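Local coordinates for epimerase domain-containing protein (Bacillus cereus HuA2-4, PDB 6ZLK) that probably interconverts UDP-glucuronic acid and UDP-galacturonic acid by epimerising the sugar at C4, with bound NAD as cofactor, at residues 233-238 and 288-293. Sequence-based numbering, arbitrary orientation.
Sequences KNIIGE and STLLQY
With chi1 at 65°, Ile235 sets CG1 between its backbone N and carbonyl carbon and leaves CG2 beside the N, which turns its two branches toward consecutive leucines of helix 285-291. The CG2 methyl lies 3.8 Å from CB of Leu290, the two side chains running past each other in opposite senses, while Ile235 CD1 comes within 4.0 Å of Leu291 CD2, where they cross nearly at right angles. Leu290, with CG opposite its carbonyl carbon (chi1 -61°), sends its two methyls to different neighbours: CD1 is 4.0 Å from Glu238 CG and CD2 is 4.1 Å from Lys233 CD. The aliphatic part of Lys233 lies along the last helical turn, its CB 3.7 Å from Leu290 O and its CD 3.7 Å from Thr289 O. These are carbon-oxygen contacts; no hydrogen bond joins the segments directly. The link is indirect: Thr231 OG1 is hydrogen-bonded to both Leu290 O and Lys233 N, and Lys286 forms a salt bridge with Glu238 OE1. Within 233-238, an Asx turn, in which Ile236 N donates to Asn234 OD1 at 3.1 Å, overlaps a type II turn from Ile235 to Glu238, with Gly237 at positive phi. Ala228 and Val172 also touch Ile235, while Leu291 packs on Ala227 and Ile242. The helix end, where Gln292 takes positive phi, thus packs against the connection from helix 218-230 to strand 239-242, at the edge of the NAD-binding Rossmann fold of this epimerase/dehydratase family.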
loop_
_atom_site.group_PDB
_atom_site.type_symbol
_atom_site.label_atom_id
_atom_site.label_comp_id
_atom_site.label_asym_id
_atom_site.label_seq_id
_atom_site.Cartn_x
_atom_site.Cartn_y
_atom_site.Cartn_z
ATOM N N LYS A 233 -11.983 1.065 27.224
ATOM C CA LYS A 233 -12.601 1.848 26.136
ATOM C C LYS A 233 -12.762 0.942 24.911
ATOM O O LYS A 233 -11.957 0.025 24.750
ATOM C CB LYS A 233 -11.774 3.094 25.848
ATOM C CG LYS A 233 -11.760 4.122 26.967
ATOM C CD LYS A 233 -12.073 5.519 26.473
ATOM C CE LYS A 233 -12.489 6.474 27.567
ATOM N NZ LYS A 233 -11.893 6.101 28.871
ATOM N N ASN A 234 -13.800 1.157 24.106
ATOM C CA ASN A 234 -13.947 0.481 22.799
ATOM C C ASN A 234 -13.010 1.208 21.833
ATOM O O ASN A 234 -13.285 2.356 21.482
ATOM C CB ASN A 234 -15.382 0.397 22.275
ATOM C CG ASN A 234 -15.457 -0.602 21.135
ATOM O OD1 ASN A 234 -14.657 -0.554 20.215
ATOM N ND2 ASN A 234 -16.391 -1.535 21.191
ATOM N N ILE A 235 -11.946 0.531 21.398
ATOM C CA ILE A 235 -10.920 1.106 20.498
ATOM C C ILE A 235 -10.890 0.395 19.143
ATOM O O ILE A 235 -9.998 0.671 18.317
ATOM C CB ILE A 235 -9.537 1.114 21.177
ATOM C CG1 ILE A 235 -9.016 -0.298 21.450
ATOM C CG2 ILE A 235 -9.589 1.940 22.445
ATOM C CD1 ILE A 235 -7.575 -0.336 21.905
ATOM N N ILE A 236 -11.866 -0.441 18.872
ATOM C CA ILE A 236 -11.869 -1.209 17.606
ATOM C C ILE A 236 -12.003 -0.218 16.451
ATOM O O ILE A 236 -12.840 0.725 16.527
ATOM C CB ILE A 236 -12.962 -2.279 17.576
ATOM C CG1 ILE A 236 -12.886 -3.259 18.748
ATOM C CG2 ILE A 236 -12.905 -2.953 16.232
ATOM C CD1 ILE A 236 -11.533 -3.847 19.035
ATOM N N GLY A 237 -11.192 -0.405 15.425
ATOM C CA GLY A 237 -11.134 0.395 14.193
ATOM C C GLY A 237 -10.244 1.619 14.323
ATOM O O GLY A 237 -10.076 2.286 13.312
ATOM N N GLU A 238 -9.693 1.912 15.510
ATOM C CA GLU A 238 -8.953 3.156 15.799
ATOM C C GLU A 238 -7.476 3.014 15.384
ATOM O O GLU A 238 -6.897 1.883 15.499
ATOM C CB GLU A 238 -8.949 3.526 17.275
ATOM C CG GLU A 238 -10.314 3.997 17.798
ATOM C CD GLU A 238 -10.980 5.107 16.994
ATOM O OE1 GLU A 238 -10.281 5.978 16.459
ATOM O OE2 GLU A 238 -12.222 5.088 16.897
ATOM N N SER A 288 -3.687 9.031 25.018
ATOM C CA SER A 288 -4.054 9.478 26.381
ATOM C C SER A 288 -5.536 9.180 26.654
ATOM O O SER A 288 -5.861 8.607 27.671
ATOM C CB SER A 288 -3.743 10.966 26.573
ATOM O OG SER A 288 -4.217 11.349 27.853
ATOM N N THR A 289 -6.418 9.581 25.749
ATOM C CA THR A 289 -7.880 9.406 25.872
ATOM C C THR A 289 -8.230 7.919 25.925
ATOM O O THR A 289 -8.943 7.516 26.847
ATOM C CB THR A 289 -8.644 10.057 24.732
ATOM O OG1 THR A 289 -8.308 11.444 24.669
ATOM C CG2 THR A 289 -10.139 9.876 24.872
ATOM N N LEU A 290 -7.751 7.127 24.974
ATOM C CA LEU A 290 -8.243 5.739 24.805
ATOM C C LEU A 290 -7.495 4.733 25.658
ATOM O O LEU A 290 -8.152 3.746 25.991
ATOM C CB LEU A 290 -8.169 5.352 23.343
ATOM C CG LEU A 290 -9.002 6.201 22.406
ATOM C CD1 LEU A 290 -8.778 5.755 20.994
ATOM C CD2 LEU A 290 -10.476 6.125 22.729
ATOM N N LEU A 291 -6.215 5.004 25.968
ATOM C CA LEU A 291 -5.337 3.999 26.611
ATOM C C LEU A 291 -4.827 4.502 27.956
ATOM O O LEU A 291 -4.137 3.731 28.603
ATOM C CB LEU A 291 -4.151 3.654 25.729
ATOM C CG LEU A 291 -4.474 3.284 24.291
ATOM C CD1 LEU A 291 -3.182 3.007 23.561
ATOM C CD2 LEU A 291 -5.440 2.103 24.213
ATOM N N GLN A 292 -5.123 5.739 28.353
ATOM C CA GLN A 292 -4.470 6.364 29.517
ATOM C C GLN A 292 -2.952 6.280 29.333
ATOM O O GLN A 292 -2.214 6.202 30.294
ATOM C CB GLN A 292 -4.992 5.762 30.822
ATOM C CG GLN A 292 -6.457 6.080 31.063
ATOM C CD GLN A 292 -6.811 5.630 32.458
ATOM O OE1 GLN A 292 -7.086 4.453 32.691
ATOM N NE2 GLN A 292 -6.717 6.545 33.412
ATOM N N TYR A 293 -2.490 6.397 28.090
ATOM C CA TYR A 293 -1.044 6.393 27.777
ATOM C C TYR A 293 -0.415 7.701 28.206
ATOM O O TYR A 293 -0.865 8.802 27.864
ATOM C CB TYR A 293 -0.851 6.146 26.283
ATOM C CG TYR A 293 0.599 6.108 25.887
ATOM C CD1 TYR A 293 1.411 5.091 26.365
ATOM C CD2 TYR A 293 1.131 7.049 25.022
ATOM C CE1 TYR A 293 2.755 5.078 26.051
ATOM C CE2 TYR A 293 2.475 7.021 24.683
ATOM C CZ TYR A 293 3.255 5.991 25.150
ATOM O OH TYR A 293 4.573 5.940 24.786
#